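Long-range contacts in tRNA (uracil(54)-C(5))-methyltransferase (Pyrococcus abyssi, PDB 2JJQ), which catalyses the S-adenosyl-L-methionine-dependent methylation of uridine 54 of tRNA at carbon 5, giving 5-methyluridine: residues L28-F33 with R105-R110; G89-H94 with H414-E419; K293-Y298 with D355-D360. All coordinates share one frame; numbering follows the deposited sequence.

Interaction 1. Residues L28-F33 with R105-R110; sequences LNDDGF and RKKLKR
D30 meets two basic side chains of helix 97-112 and uses a different oxygen for each. Its side-chain OD1 takes R110. Its backbone O takes K107. The main bond runs from R110 NH2 to D30 OD1, 2.7 Å long, with an N-H...O angle of 158°. OD1 lies at the guanidinium edge, close to the plane of that group. R110 NE also reaches D30 OD1, at 3.2 Å, but this bond is weak. One carboxylate oxygen therefore serves two N-H groups of the same arginine, and together they form a salt bridge. Carboxylate and guanidinium are nearly coplanar, 22° apart. R110 is bent at chi3 (-78°), which folds the guanidinium back along its own helix. One of its faces lies over K107 CA.

K107 is fully extended, with CG anti to its own N. Its chain runs slantwise past the D30 carboxylate, K107 CG 3.6 Å from D30 OD1, and carries the ammonium on to the backbone. There K107 NZ gives a hydrogen bond of 2.9 Å to D30 O, in the carbonyl plane. NZ has a second acceptor in P416 O.

D30 is a central residue of a type I beta turn from N29 to G32, between strands 24-28 and 34-36 of the TRAM-like domain. The contact thus joins that domain to helix 97-112. The turn is closed by G32 N to N29 O, 2.8 Å. N29 OD1 also accepts from the backbone of the loop. F33 N bonds to N29 OD1 at 3.0 Å, from above the amide carbonyl plane, and D31 N adds a weak bond to the same oxygen. At the other end of the loop, L28 packs on Y99 and F103 of the helix.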
loop_
_atom_site.group_PDB
_atom_site.type_symbol
_atom_site.label_atom_id
_atom_site.label_comp_id
_atom_site.label_asym_id
_atom_site.label_seq_id
_atom_site.Cartn_x
_atom_site.Cartn_y
_atom_site.Cartn_z
ATOM N N LEU A 28 20.211 -1.343 11.128
ATOM C CA LEU A 28 18.806 -1.141 11.401
ATOM C C LEU A 28 18.193 -2.517 11.668
ATOM O O LEU A 28 18.568 -3.508 11.034
ATOM C CB LEU A 28 18.107 -0.510 10.177
ATOM C CG LEU A 28 18.702 0.828 9.740
ATOM C CD1 LEU A 28 17.915 1.469 8.589
ATOM C CD2 LEU A 28 18.747 1.777 10.921
ATOM N N ASN A 29 17.230 -2.587 12.550
ATOM C CA ASN A 29 16.544 -3.859 12.660
ATOM C C ASN A 29 15.463 -3.947 11.566
ATOM O O ASN A 29 15.332 -3.038 10.710
ATOM C CB ASN A 29 16.012 -4.101 14.074
ATOM C CG ASN A 29 14.806 -3.277 14.396
ATOM O OD1 ASN A 29 14.314 -2.490 13.580
ATOM N ND2 ASN A 29 14.319 -3.429 15.628
ATOM N N ASP A 30 14.677 -5.013 11.609
ATOM C CA ASP A 30 13.712 -5.248 10.547
ATOM C C ASP A 30 12.595 -4.191 10.483
ATOM O O ASP A 30 11.981 -4.045 9.430
ATOM C CB ASP A 30 13.140 -6.676 10.629
ATOM C CG ASP A 30 14.109 -7.735 10.117
ATOM O OD1 ASP A 30 15.276 -7.434 9.782
ATOM O OD2 ASP A 30 13.702 -8.910 10.064
ATOM N N ASP A 31 12.310 -3.475 11.575
ATOM C CA ASP A 31 11.347 -2.362 11.509
ATOM C C ASP A 31 12.010 -1.040 11.146
ATOM O O ASP A 31 11.385 0.004 11.075
ATOM C CB ASP A 31 10.544 -2.208 12.812
ATOM C CG ASP A 31 9.760 -3.474 13.161
ATOM O OD1 ASP A 31 8.938 -3.915 12.325
ATOM O OD2 ASP A 31 9.994 -4.044 14.254
ATOM N N GLY A 32 13.300 -1.073 10.892
ATOM C CA GLY A 32 13.946 0.159 10.504
ATOM C C GLY A 32 14.566 0.946 11.631
ATOM O O GLY A 32 15.009 2.068 11.408
ATOM N N PHE A 33 14.643 0.383 12.834
ATOM C CA PHE A 33 15.183 1.150 13.974
ATOM C C PHE A 33 16.678 0.910 14.112
ATOM O O PHE A 33 17.124 -0.224 13.941
ATOM C CB PHE A 33 14.489 0.748 15.279
ATOM C CG PHE A 33 13.008 0.990 15.245
ATOM C CD1 PHE A 33 12.498 2.011 14.461
ATOM C CD2 PHE A 33 12.141 0.191 15.934
ATOM C CE1 PHE A 33 11.133 2.241 14.384
ATOM C CE2 PHE A 33 10.768 0.416 15.871
ATOM C CZ PHE A 33 10.268 1.434 15.098
ATOM N N ARG A 105 17.650 -5.509 0.913
ATOM C CA ARG A 105 18.384 -6.717 0.488
ATOM C C ARG A 105 18.841 -7.536 1.673
ATOM O O ARG A 105 18.629 -8.740 1.728
ATOM C CB ARG A 105 19.555 -6.372 -0.425
ATOM C CG ARG A 105 19.044 -5.922 -1.748
ATOM C CD ARG A 105 20.173 -5.954 -2.728
ATOM N NE ARG A 105 21.170 -4.984 -2.332
ATOM C CZ ARG A 105 21.235 -3.756 -2.837
ATOM N NH1 ARG A 105 20.352 -3.371 -3.754
ATOM N NH2 ARG A 105 22.182 -2.925 -2.425
ATOM N N LYS A 106 19.448 -6.869 2.629
ATOM C CA LYS A 106 19.977 -7.538 3.813
ATOM C C LYS A 106 18.860 -8.187 4.650
ATOM O O LYS A 106 18.961 -9.350 5.083
ATOM C CB LYS A 106 20.756 -6.523 4.642
ATOM C CG LYS A 106 22.145 -6.184 4.050
ATOM C CD LYS A 106 22.783 -5.066 4.900
ATOM C CE LYS A 106 24.144 -4.541 4.365
ATOM N NZ LYS A 106 25.091 -5.628 3.893
ATOM N N LYS A 107 17.778 -7.434 4.865
ATOM C CA LYS A 107 16.601 -7.959 5.570
ATOM C C LYS A 107 16.014 -9.215 4.943
ATOM O O LYS A 107 15.756 -10.215 5.641
ATOM C CB LYS A 107 15.543 -6.861 5.657
ATOM C CG LYS A 107 14.288 -7.323 6.373
ATOM C CD LYS A 107 13.365 -6.103 6.460
ATOM C CE LYS A 107 11.972 -6.481 6.834
ATOM N NZ LYS A 107 11.085 -5.235 6.895
ATOM N N LEU A 108 15.841 -9.203 3.607
ATOM C CA LEU A 108 15.298 -10.371 2.895
ATOM C C LEU A 108 16.235 -11.563 3.000
ATOM O O LEU A 108 15.774 -12.706 3.172
ATOM C CB LEU A 108 15.043 -10.068 1.395
ATOM C CG LEU A 108 13.825 -9.128 1.222
ATOM C CD1 LEU A 108 13.764 -8.658 -0.233
ATOM C CD2 LEU A 108 12.527 -9.856 1.669
ATOM N N LYS A 109 17.518 -11.322 2.824
ATOM C CA LYS A 109 18.487 -12.420 2.951
ATOM C C LYS A 109 18.419 -13.030 4.355
ATOM O O LYS A 109 18.413 -14.239 4.490
ATOM C CB LYS A 109 19.913 -11.932 2.651
ATOM C CG LYS A 109 20.946 -13.073 2.671
ATOM C CD LYS A 109 22.300 -12.593 2.096
ATOM C CE LYS A 109 23.017 -11.640 3.032
ATOM N NZ LYS A 109 24.250 -11.051 2.362
ATOM N N ARG A 110 18.342 -12.199 5.405
ATOM C CA ARG A 110 18.153 -12.685 6.811
ATOM C C ARG A 110 16.921 -13.563 6.998
ATOM O O ARG A 110 16.979 -14.641 7.623
ATOM C CB ARG A 110 17.971 -11.503 7.808
ATOM C CG ARG A 110 19.150 -10.496 7.904
ATOM C CD ARG A 110 19.189 -9.672 9.202
ATOM N NE ARG A 110 18.242 -8.558 9.247
ATOM C CZ ARG A 110 18.523 -7.324 8.829
ATOM N NH1 ARG A 110 19.727 -7.069 8.303
ATOM N NH2 ARG A 110 17.613 -6.333 8.949
#

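Interaction 2. Residues G89-H94 with H414-E419; sequences GCTLQH and HTPHVE
The imidazole of H414 has the side chain of Q93 over one face. Q93 CG sits 4.1 Å from the centroid of the H414 ring and 21° off the ring normal, a CH-pi contact nearer the ring's border than its middle. The Q93 amide plane is turned 54° from the ring, so the two groups do not stack. Q93 CG is anti to its own N, which carries the chain across the ring. The ring of F125 also meets H414, and H414 NE2 is bonded to I124 O. P416 CD lies over one face of the H417 ring.

Residues 89-94 form a type I beta turn from C90 to Q93, overlapping an inverse gamma turn centred on C90, in which T91 N bonds to G89 O. C90 is, by similarity, a ligand of the [4Fe-4S] cluster. The turn is fitted against the loop that leads to E419, the predicted proton acceptor. The contact therefore links the iron-sulfur region to the catalytic domain.

H414 O reaches into the turn. It accepts one straight hydrogen bond, from L92 N at 2.8 Å with an angle of 163°. The donor stands above the carbonyl plane. T91 N is also near this oxygen, but its angle is poor. C90 CA adds a C-H...O contact to H414 O at 3.1 Å. C90 CB touches H414 CB at 3.9 Å.

L92 points at the other loop. Its CD1 touches T415 O at 3.3 Å, and its CG lies near P416 CD. F103 of helix 97-112 packs on both L92 and P416. T415 OG1 accepts from H417 N in an ST turn and is also bonded to F412 O. T91 crosses P416 at about a right angle, its OG1 3.4 Å from P416 CD.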
loop_
_atom_site.group_PDB
_atom_site.type_symbol
_atom_site.label_atom_id
_atom_site.label_comp_id
_atom_site.label_asym_id
_atom_site.label_seq_id
_atom_site.Cartn_x
_atom_site.Cartn_y
_atom_site.Cartn_z
ATOM N N GLY A 89 4.202 7.212 8.010
ATOM C CA GLY A 89 4.723 5.858 7.766
ATOM C C GLY A 89 6.140 5.816 7.220
ATOM O O GLY A 89 6.782 4.759 7.213
ATOM N N CYS A 90 6.637 6.962 6.753
ATOM C CA CYS A 90 7.928 7.037 6.045
ATOM C C CYS A 90 9.159 6.968 6.967
ATOM O O CYS A 90 10.034 7.857 6.991
ATOM C CB CYS A 90 7.968 8.292 5.194
ATOM S SG CYS A 90 6.724 8.212 3.874
ATOM N N THR A 91 9.237 5.887 7.695
ATOM C CA THR A 91 10.237 5.776 8.732
ATOM C C THR A 91 11.678 5.647 8.248
ATOM O O THR A 91 12.621 5.686 9.049
ATOM C CB THR A 91 9.860 4.637 9.606
ATOM O OG1 THR A 91 9.589 3.524 8.755
ATOM C CG2 THR A 91 8.556 5.052 10.358
ATOM N N LEU A 92 11.864 5.498 6.937
ATOM C CA LEU A 92 13.255 5.463 6.402
ATOM C C LEU A 92 13.561 6.676 5.534
ATOM O O LEU A 92 14.552 6.661 4.815
ATOM C CB LEU A 92 13.537 4.206 5.578
ATOM C CG LEU A 92 13.342 2.811 6.212
ATOM C CD1 LEU A 92 13.651 1.717 5.214
ATOM C CD2 LEU A 92 14.093 2.653 7.526
ATOM N N GLN A 93 12.716 7.705 5.574
ATOM C CA GLN A 93 12.855 8.853 4.649
ATOM C C GLN A 93 14.107 9.663 4.859
ATOM O O GLN A 93 14.482 10.461 4.005
ATOM C CB GLN A 93 11.670 9.822 4.765
ATOM C CG GLN A 93 11.477 10.580 3.456
ATOM C CD GLN A 93 10.227 11.522 3.419
ATOM O OE1 GLN A 93 9.077 11.075 3.494
ATOM N NE2 GLN A 93 10.477 12.821 3.243
ATOM N N HIS A 94 14.739 9.472 6.006
ATOM C CA HIS A 94 15.987 10.220 6.355
ATOM C C HIS A 94 17.212 9.552 5.723
ATOM O O HIS A 94 18.351 10.039 5.881
ATOM C CB HIS A 94 16.141 10.239 7.858
ATOM C CG HIS A 94 16.227 8.856 8.459
ATOM N ND1 HIS A 94 15.172 7.967 8.443
ATOM C CD2 HIS A 94 17.238 8.217 9.085
ATOM C CE1 HIS A 94 15.536 6.829 9.007
ATOM N NE2 HIS A 94 16.781 6.961 9.427
ATOM N N HIS A 414 10.891 4.507 1.364
ATOM C CA HIS A 414 10.890 5.263 2.617
ATOM C C HIS A 414 10.228 4.536 3.780
ATOM O O HIS A 414 10.033 5.135 4.838
ATOM C CB HIS A 414 10.297 6.678 2.489
ATOM C CG HIS A 414 10.774 7.410 1.279
ATOM N ND1 HIS A 414 12.112 7.643 1.037
ATOM C CD2 HIS A 414 10.101 7.948 0.226
ATOM C CE1 HIS A 414 12.255 8.313 -0.096
ATOM N NE2 HIS A 414 11.045 8.505 -0.621
ATOM N N THR A 415 9.874 3.271 3.579
ATOM C CA THR A 415 9.378 2.412 4.649
ATOM C C THR A 415 10.247 1.154 4.635
ATOM O O THR A 415 10.925 0.863 3.627
ATOM C CB THR A 415 7.914 1.984 4.403
ATOM O OG1 THR A 415 7.914 0.908 3.454
ATOM C CG2 THR A 415 7.074 3.146 3.842
ATOM N N PRO A 416 10.202 0.354 5.730
ATOM C CA PRO A 416 10.948 -0.904 5.719
ATOM C C PRO A 416 10.335 -2.034 4.882
ATOM O O PRO A 416 10.897 -3.122 4.821
ATOM C CB PRO A 416 10.973 -1.329 7.203
ATOM C CG PRO A 416 10.235 -0.318 7.952
ATOM C CD PRO A 416 9.517 0.604 7.011
ATOM N N HIS A 417 9.191 -1.777 4.243
ATOM C CA HIS A 417 8.424 -2.841 3.616
ATOM C C HIS A 417 8.829 -3.102 2.191
ATOM O O HIS A 417 9.260 -2.202 1.460
ATOM C CB HIS A 417 6.934 -2.499 3.643
ATOM C CG HIS A 417 6.444 -2.117 4.996
ATOM N ND1 HIS A 417 6.598 -2.934 6.093
ATOM C CD2 HIS A 417 5.858 -0.985 5.447
ATOM C CE1 HIS A 417 6.091 -2.336 7.155
ATOM N NE2 HIS A 417 5.621 -1.161 6.786
ATOM N N VAL A 418 8.688 -4.352 1.784
ATOM C CA VAL A 418 8.998 -4.686 0.410
ATOM C C VAL A 418 7.922 -5.655 -0.106
ATOM O O VAL A 418 7.241 -6.279 0.729
ATOM C CB VAL A 418 10.421 -5.280 0.341
ATOM C CG1 VAL A 418 10.352 -6.806 0.503
ATOM C CG2 VAL A 418 11.068 -4.909 -0.946
ATOM N N GLU A 419 7.753 -5.748 -1.424
ATOM C CA GLU A 419 6.848 -6.701 -2.073
ATOM C C GLU A 419 7.613 -7.835 -2.754
ATOM O O GLU A 419 8.330 -7.607 -3.715
ATOM C CB GLU A 419 6.026 -6.001 -3.131
ATOM C CG GLU A 419 4.999 -6.899 -3.796
ATOM C CD GLU A 419 3.660 -6.869 -3.080
ATOM O OE1 GLU A 419 3.650 -6.556 -1.874
ATOM O OE2 GLU A 419 2.620 -7.095 -3.744
#

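Interaction 3. Residues K293-Y298 with D355-D360; sequences KILDMY and DTVIVD. With SAH (S-adenosyl-L-homocysteine), chain B.
I294 and I358 interlock on one face of the sheet, where the branch methyl CG2 of I294 meets the tip CD1 of I358 at 3.7 Å. I358 CG1 is also close to that methyl. The other arm of I294 is bent (chi2 -60°), which brings CD1 back to T356 CB, also at 3.7 Å. One isoleucine thus fits between two residues of the next strand. L308 of helix 303-310 packs on I294 and I358.

On the opposite face, L295 and V357 run next to each other in the same direction. L295 CD2 fits against both methyls of V357, nearest CG1 at 3.9 Å. M297 CB then touches V359 CG1.

The strands 293-297 and 356-359 are parallel neighbours in the Rossmann-like sheet of a class I methyltransferase. Their axes pass 4.8 Å apart at an angle of 15°. Backbone bonds run from T356 N to K293 O, L295 N to T356 O, I358 N to L295 O and M297 N to I358 O. At the start of the pair, D355 OD2 accepts from K293 N at 2.9 Å, and D355 N bonds to K293 O.

The C-terminal ends open onto the cofactor site. The Y298 ring sets its edge against V359 CB, with CE2 4.0 Å away. M297 is bent at chi2 (52°), which swings its CE over one face of that ring. M297 CE also lies 3.9 Å from C2 of the S-adenosyl-L-homocysteine adenine, and adenine C4 is at the ring edge in plane. Y298 OH is bonded to D346. The homocysteine amine is gripped by the residues that follow the two strands. It gives one hydrogen bond to Y298 O. The other, from the ligand's atom N to D360 OD2, is 2.9 Å long.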
loop_
_atom_site.group_PDB
_atom_site.type_symbol
_atom_site.label_atom_id
_atom_site.label_comp_id
_atom_site.label_asym_id
_atom_site.label_seq_id
_atom_site.Cartn_x
_atom_site.Cartn_y
_atom_site.Cartn_z
ATOM N N LYS A 293 -4.179 -21.600 -18.538
ATOM C CA LYS A 293 -5.236 -21.513 -17.469
ATOM C C LYS A 293 -4.680 -20.977 -16.153
ATOM O O LYS A 293 -3.871 -21.632 -15.518
ATOM C CB LYS A 293 -5.899 -22.868 -17.227
ATOM C CG LYS A 293 -6.706 -23.345 -18.427
ATOM C CD LYS A 293 -7.266 -24.729 -18.198
ATOM C CE LYS A 293 -8.293 -25.008 -19.282
ATOM N NZ LYS A 293 -8.895 -26.381 -19.221
ATOM N N ILE A 294 -5.111 -19.783 -15.752
ATOM C CA ILE A 294 -4.517 -19.126 -14.588
ATOM C C ILE A 294 -5.580 -18.917 -13.554
ATOM O O ILE A 294 -6.687 -18.490 -13.912
ATOM C CB ILE A 294 -3.988 -17.715 -14.958
ATOM C CG1 ILE A 294 -3.079 -17.740 -16.210
ATOM C CG2 ILE A 294 -3.218 -17.042 -13.793
ATOM C CD1 ILE A 294 -1.819 -18.623 -16.064
ATOM N N LEU A 295 -5.264 -19.214 -12.294
ATOM C CA LEU A 295 -6.130 -18.759 -11.174
ATOM C C LEU A 295 -5.490 -17.555 -10.480
ATOM O O LEU A 295 -4.336 -17.643 -10.062
ATOM C CB LEU A 295 -6.324 -19.856 -10.130
ATOM C CG LEU A 295 -6.981 -19.490 -8.797
ATOM C CD1 LEU A 295 -8.400 -19.031 -9.040
ATOM C CD2 LEU A 295 -6.994 -20.777 -7.974
ATOM N N ASP A 296 -6.240 -16.452 -10.373
ATOM C CA ASP A 296 -5.816 -15.242 -9.673
ATOM C C ASP A 296 -6.531 -15.309 -8.295
ATOM O O ASP A 296 -7.650 -14.759 -8.116
ATOM C CB ASP A 296 -6.199 -13.980 -10.477
ATOM C CG ASP A 296 -5.686 -12.658 -9.835
ATOM O OD1 ASP A 296 -4.807 -12.750 -8.922
ATOM O OD2 ASP A 296 -6.139 -11.549 -10.287
ATOM N N MET A 297 -5.875 -15.961 -7.329
ATOM C CA MET A 297 -6.441 -16.167 -5.993
ATOM C C MET A 297 -6.115 -14.949 -5.102
ATOM O O MET A 297 -4.985 -14.458 -5.120
ATOM C CB MET A 297 -5.941 -17.505 -5.404
ATOM C CG MET A 297 -6.604 -17.842 -4.014
ATOM S SD MET A 297 -8.406 -17.751 -4.121
ATOM C CE MET A 297 -8.875 -17.533 -2.403
ATOM N N TYR A 298 -7.090 -14.523 -4.297
ATOM C CA TYR A 298 -7.030 -13.252 -3.570
ATOM C C TYR A 298 -6.861 -12.125 -4.612
ATOM O O TYR A 298 -6.015 -11.268 -4.474
ATOM C CB TYR A 298 -5.864 -13.223 -2.603
ATOM C CG TYR A 298 -5.742 -14.444 -1.684
ATOM C CD1 TYR A 298 -6.517 -14.546 -0.531
ATOM C CD2 TYR A 298 -4.792 -15.444 -1.941
ATOM C CE1 TYR A 298 -6.401 -15.646 0.310
ATOM C CE2 TYR A 298 -4.639 -16.507 -1.084
ATOM C CZ TYR A 298 -5.448 -16.599 0.033
ATOM O OH TYR A 298 -5.262 -17.664 0.870
ATOM N N ASP A 355 -3.077 -24.277 -14.865
ATOM C CA ASP A 355 -1.637 -24.407 -15.128
ATOM C C ASP A 355 -0.769 -23.588 -14.151
ATOM O O ASP A 355 0.331 -24.006 -13.790
ATOM C CB ASP A 355 -1.344 -23.889 -16.536
ATOM C CG ASP A 355 -2.084 -24.683 -17.591
ATOM O OD1 ASP A 355 -2.047 -25.928 -17.488
ATOM O OD2 ASP A 355 -2.685 -24.088 -18.503
ATOM N N THR A 356 -1.283 -22.425 -13.730
ATOM C CA THR A 356 -0.597 -21.611 -12.748
ATOM C C THR A 356 -1.585 -21.098 -11.753
ATOM O O THR A 356 -2.684 -20.733 -12.135
ATOM C CB THR A 356 0.110 -20.392 -13.423
ATOM O OG1 THR A 356 1.182 -20.865 -14.208
ATOM C CG2 THR A 356 0.730 -19.461 -12.368
ATOM N N VAL A 357 -1.222 -21.072 -10.464
ATOM C CA VAL A 357 -2.089 -20.448 -9.489
ATOM C C VAL A 357 -1.306 -19.260 -8.895
ATOM O O VAL A 357 -0.204 -19.431 -8.375
ATOM C CB VAL A 357 -2.500 -21.439 -8.335
ATOM C CG1 VAL A 357 -3.206 -20.680 -7.221
ATOM C CG2 VAL A 357 -3.430 -22.549 -8.853
ATOM N N ILE A 358 -1.901 -18.074 -8.911
ATOM C CA ILE A 358 -1.277 -16.887 -8.278
ATOM C C ILE A 358 -1.940 -16.693 -6.956
ATOM O O ILE A 358 -3.175 -16.730 -6.880
ATOM C CB ILE A 358 -1.567 -15.637 -9.094
ATOM C CG1 ILE A 358 -1.053 -15.860 -10.521
ATOM C CG2 ILE A 358 -0.889 -14.392 -8.456
ATOM C CD1 ILE A 358 -1.564 -14.768 -11.457
ATOM N N VAL A 359 -1.146 -16.502 -5.910
ATOM C CA VAL A 359 -1.748 -16.168 -4.604
ATOM C C VAL A 359 -1.165 -14.880 -4.062
ATOM O O VAL A 359 0.037 -14.711 -4.081
ATOM C CB VAL A 359 -1.564 -17.309 -3.572
ATOM C CG1 VAL A 359 -2.386 -18.559 -4.005
ATOM C CG2 VAL A 359 -0.120 -17.661 -3.342
ATOM N N ASP A 360 -2.027 -13.988 -3.565
ATOM C CA ASP A 360 -1.583 -12.712 -2.992
ATOM C C ASP A 360 -2.343 -12.575 -1.687
ATOM O O ASP A 360 -3.236 -11.775 -1.595
ATOM C CB ASP A 360 -1.966 -11.546 -3.948
ATOM C CG ASP A 360 -1.277 -10.232 -3.586
ATOM O OD1 ASP A 360 -0.583 -10.210 -2.549
ATOM O OD2 ASP A 360 -1.486 -9.227 -4.337
HETATM N N SAH B . -4.039 -9.169 -5.706
HETATM C CA SAH B . -4.835 -8.056 -5.092
HETATM C CB SAH B . -4.403 -7.801 -3.649
HETATM C CG SAH B . -4.704 -8.961 -2.727
HETATM S SD SAH B . -4.803 -8.294 -1.057
HETATM C C SAH B . -4.561 -6.797 -5.881
HETATM O O SAH B . -5.208 -5.748 -5.733
HETATM O OXT SAH B . -3.638 -6.805 -6.683
HETATM C "C5'" SAH B . -5.383 -9.766 -0.251
HETATM C "C4'" SAH B . -6.830 -10.070 -0.679
HETATM O "O4'" SAH B . -7.396 -11.167 0.087
HETATM C "C3'" SAH B . -7.804 -8.908 -0.487
HETATM O "O3'" SAH B . -8.331 -8.533 -1.776
HETATM C "C2'" SAH B . -8.884 -9.466 0.474
HETATM O "O2'" SAH B . -10.227 -9.048 0.208
HETATM C "C1'" SAH B . -8.809 -10.948 0.257
HETATM N N9 SAH B . -9.059 -11.832 1.389
HETATM C C8 SAH B . -8.751 -11.631 2.693
HETATM N N7 SAH B . -9.042 -12.760 3.394
HETATM C C5 SAH B . -9.497 -13.686 2.535
HETATM C C6 SAH B . -9.968 -15.085 2.608
HETATM N N6 SAH B . -9.990 -15.681 3.825
HETATM N N1 SAH B . -10.361 -15.681 1.434
HETATM C C2 SAH B . -10.328 -15.049 0.241
HETATM N N3 SAH B . -9.925 -13.776 0.124
HETATM C C4 SAH B . -9.501 -13.081 1.207
#

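In the fold
Interactions 1 and 2 adjoin, with centres 11 Å apart, and their segments alternate along the chain. D31 and G32 pack on P416 and L92. Helix 97-112 supplies one side of interaction 1 and packs on interaction 2. Together they join the TRAM-like domain, the iron-sulfur region and the loop before strand 419-424 of the catalytic domain. The tRNA site is probably formed where these three regions meet. Interaction 3 is centred 29 Å from each, though its nearest atoms come within about 5 Å of interaction 2 without touching. In sequence it is nested inside interaction 2. Strands 293-297, 356-359 and 419-424 belong to one mixed sheet, so the cofactor pocket and the loop of interaction 2 share the catalytic domain.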